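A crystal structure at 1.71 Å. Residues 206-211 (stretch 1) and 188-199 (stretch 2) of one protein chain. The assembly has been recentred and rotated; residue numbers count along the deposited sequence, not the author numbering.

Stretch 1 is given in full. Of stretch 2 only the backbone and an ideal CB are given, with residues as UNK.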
# COMPACT_ATOMS: atom_id res chain seq x y z
N ILE A 206 25.01 18.01 12.11
CA ILE A 206 24.11 17.01 12.66
C ILE A 206 23.60 17.52 14.01
O ILE A 206 24.34 17.57 14.99
CB ILE A 206 24.83 15.66 12.84
CG1 ILE A 206 25.34 15.16 11.48
CG2 ILE A 206 23.89 14.64 13.48
CD1 ILE A 206 26.19 13.92 11.57
N VAL A 207 22.33 17.89 14.04
CA VAL A 207 21.76 18.58 15.20
C VAL A 207 20.73 17.76 15.96
O VAL A 207 20.16 18.22 16.95
CB VAL A 207 21.14 19.93 14.80
CG1 VAL A 207 22.23 20.88 14.29
CG2 VAL A 207 20.07 19.73 13.74
N ALA A 208 20.49 16.53 15.50
CA ALA A 208 19.61 15.61 16.20
C ALA A 208 20.07 14.18 15.98
O ALA A 208 20.68 13.86 14.96
CB ALA A 208 18.16 15.80 15.74
N SER A 209 19.77 13.31 16.95
CA SER A 209 20.23 11.94 16.89
C SER A 209 19.30 11.03 17.69
O SER A 209 18.58 11.49 18.57
CB SER A 209 21.66 11.84 17.45
OG SER A 209 22.10 10.49 17.50
N SER A 210 19.32 9.74 17.36
CA SER A 210 18.53 8.76 18.10
C SER A 210 19.27 8.29 19.35
O SER A 210 18.65 7.76 20.27
CB SER A 210 18.21 7.56 17.21
OG SER A 210 17.46 7.96 16.08
N ASP A 211 20.58 8.48 19.37
CA ASP A 211 21.42 8.03 20.48
C ASP A 211 21.13 8.75 21.79
O ASP A 211 21.17 9.98 21.85
CB ASP A 211 22.90 8.20 20.13
CG ASP A 211 23.37 7.23 19.06
OD1 ASP A 211 22.51 6.65 18.36
OD2 ASP A 211 24.60 7.06 18.92
N UNK A 188 11.43 22.27 12.58
CA UNK A 188 11.91 20.97 12.14
C UNK A 188 12.94 20.44 13.13
O UNK A 188 12.89 19.30 13.55
CB UNK A 188 12.51 21.06 10.73
N UNK A 189 13.88 21.31 13.49
CA UNK A 189 14.98 20.93 14.37
C UNK A 189 14.51 20.43 15.74
O UNK A 189 14.95 19.39 16.22
CB UNK A 189 15.92 22.12 14.56
N UNK A 190 13.60 21.17 16.36
CA UNK A 190 13.12 20.77 17.68
C UNK A 190 12.25 19.52 17.58
O UNK A 190 12.23 18.70 18.49
CB UNK A 190 12.34 21.91 18.33
N UNK A 191 11.55 19.38 16.47
CA UNK A 191 10.78 18.17 16.20
C UNK A 191 11.71 16.96 16.17
O UNK A 191 11.43 15.94 16.80
CB UNK A 191 10.02 18.30 14.88
N UNK A 192 12.81 17.09 15.45
CA UNK A 192 13.78 16.00 15.30
C UNK A 192 14.44 15.64 16.63
O UNK A 192 14.62 14.47 16.94
CB UNK A 192 14.85 16.39 14.28
N UNK A 193 14.81 16.65 17.41
CA UNK A 193 15.40 16.40 18.73
C UNK A 193 14.44 15.63 19.64
O UNK A 193 14.83 14.68 20.30
CB UNK A 193 15.79 17.72 19.39
N UNK A 194 13.18 16.06 19.67
CA UNK A 194 12.21 15.44 20.57
C UNK A 194 11.73 14.08 20.07
O UNK A 194 11.29 13.25 20.86
CB UNK A 194 11.01 16.37 20.76
N UNK A 195 11.83 13.85 18.76
CA UNK A 195 11.47 12.56 18.17
C UNK A 195 12.64 11.59 18.15
O UNK A 195 12.49 10.43 17.75
CB UNK A 195 10.95 12.76 16.75
N UNK A 196 13.80 12.05 18.59
CA UNK A 196 15.02 11.24 18.63
C UNK A 196 15.36 10.68 17.25
O UNK A 196 15.52 9.47 17.09
CB UNK A 196 14.87 10.10 19.63
N UNK A 197 15.47 11.56 16.27
CA UNK A 197 15.81 11.15 14.91
C UNK A 197 16.88 12.06 14.32
O UNK A 197 16.97 13.24 14.66
CB UNK A 197 14.56 11.16 14.02
N UNK A 198 17.71 11.51 13.43
CA UNK A 198 18.77 12.28 12.82
C UNK A 198 18.21 13.42 11.97
O UNK A 198 17.20 13.26 11.29
CB UNK A 198 19.66 11.37 11.97
N UNK A 199 18.88 14.57 12.04
CA UNK A 199 18.58 15.68 11.14
C UNK A 199 19.84 16.49 10.88
O UNK A 199 20.70 16.62 11.75
CB UNK A 199 17.48 16.57 11.72

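Stretch 2 enters as the continuation of a helix that starts earlier in the chain and leaves it near position 196, returning as an extended segment alongside stretch 1. The first position of the stretch, 188, has nothing of stretch 1 within 5.5 Å of its ideal CB, so this contact leaves the choice open; it is V188. The same holds for 190, 191 and 194, whose helical backbone would accept most residues: they are D190, Y191 and M194, and none touches stretch 1.

Position 189 points sideways, its ideal CB 4.9 Å from V207 CG2. A methyl group is what stretch 1 offers here, so an aliphatic side chain of moderate length would suit, though a small one would be tolerated. The residue is I189, in the m,t rotamer, and its CG2 lies 4.1 Å from V207 CG2.

Position 192 points toward stretch 1, and its ideal CB is already 3.7 Å from A208 CB. With so little room along that direction, a small side chain fits best. A192 places its CB 3.7 Å from A208 CB, a methyl-to-methyl contact that lets the helix lie close to the strand.

At 193 the CB points sideways, 4.8 Å from A208 CB and 5.0 Å from V207 O. A carbonyl oxygen within reach of a long side chain favours a donor, lysine or arginine among the candidates, while a shorter apolar residue could simply cover A208. K193 does the former: its chain extends through chi3, then turns at chi4 (m) to bring NZ 2.5 Å from V207 O, a very short hydrogen bond. On the way, K193 CG passes 4.2 Å from A208 CB.

Position 195 points sideways with nothing of stretch 1 within 5.5 Å of its ideal CB, so stretch 1 does not choose between small and large side chains; it is A195.

Position 196 has phi/psi of 56/54, the positive phi of a Schellman motif, which favours glycine, asparagine or aspartate but does not exclude others. The ideal CB of 196 lies 4.1 Å from S209 O and 4.2 Å from S210 CA and points sideways, so a side chain that turns away from stretch 1 would fit. H196 occupies it, and its imidazole leads away. The backbone makes the contact: H196 O accepts a hydrogen bond from S210 OG at 2.7 Å.

Position 197 is extended and its CB points away, 4.8 Å from S210 OG, so stretch 1 imposes little; beta-branched residues suit these backbone angles. It is I197, whose carbonyl O approaches A208 CB to 3.0 Å.

At 198 the CB points away overall yet lies 4.0 Å from A208 O, and several small or apolar residues would serve. A198 contributes mainly through its backbone, with CA 3.3 Å from A208 O in a nearly straight CA-H...O contact.

Position 199 is extended, its ideal CB 4.1 Å from A208 CB and 4.6 Å from V207 CG2. Apolar or aromatic side chains would exploit these methyls. Y199, with chi1 t, sets its ring edge against V207, CD2 to CG2 being 3.6 Å, while its O accepts a hydrogen bond from V207 N at 3.1 Å.

Stretch 2 (188-199) VIDYAKMAHIAY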
# COMPACT_ATOMS: atom_id res chain seq x y z
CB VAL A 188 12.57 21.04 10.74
CG1 VAL A 188 13.15 19.69 10.36
CG2 VAL A 188 11.56 21.51 9.71
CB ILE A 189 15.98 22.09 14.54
CG1 ILE A 189 16.63 22.41 13.19
CG2 ILE A 189 17.03 21.74 15.58
CD1 ILE A 189 17.41 23.71 13.18
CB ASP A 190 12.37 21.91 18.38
CG ASP A 190 12.33 21.74 19.89
OD1 ASP A 190 13.40 21.87 20.53
OD2 ASP A 190 11.24 21.46 20.44
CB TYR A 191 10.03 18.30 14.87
CG TYR A 191 9.22 17.08 14.52
CD1 TYR A 191 7.90 16.95 14.92
CD2 TYR A 191 9.78 16.04 13.77
CE1 TYR A 191 7.15 15.83 14.60
CE2 TYR A 191 9.04 14.92 13.44
CZ TYR A 191 7.73 14.82 13.86
OH TYR A 191 6.99 13.71 13.54
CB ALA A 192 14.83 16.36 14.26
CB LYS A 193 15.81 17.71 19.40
CG LYS A 193 17.01 18.41 18.76
CD LYS A 193 17.36 19.68 19.52
CE LYS A 193 18.21 20.62 18.69
NZ LYS A 193 19.58 20.09 18.46
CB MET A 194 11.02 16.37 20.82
CG MET A 194 11.37 17.62 21.63
SD MET A 194 12.10 17.28 23.25
CE MET A 194 13.85 17.44 22.90
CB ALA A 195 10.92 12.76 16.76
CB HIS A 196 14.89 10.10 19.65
CG HIS A 196 14.00 10.44 20.81
ND1 HIS A 196 14.32 11.41 21.73
CD2 HIS A 196 12.80 9.93 21.19
CE1 HIS A 196 13.35 11.49 22.63
NE2 HIS A 196 12.42 10.61 22.32
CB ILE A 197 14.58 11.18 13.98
CG1 ILE A 197 13.91 12.55 14.02
CG2 ILE A 197 13.60 10.06 14.34
CD1 ILE A 197 12.72 12.69 13.08
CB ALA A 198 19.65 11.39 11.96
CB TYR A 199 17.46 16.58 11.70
CG TYR A 199 17.18 17.78 10.83
CD1 TYR A 199 16.53 17.64 9.61
CD2 TYR A 199 17.57 19.06 11.22
CE1 TYR A 199 16.27 18.74 8.80
CE2 TYR A 199 17.33 20.16 10.42
CZ TYR A 199 16.68 20.00 9.21
OH TYR A 199 16.44 21.10 8.42
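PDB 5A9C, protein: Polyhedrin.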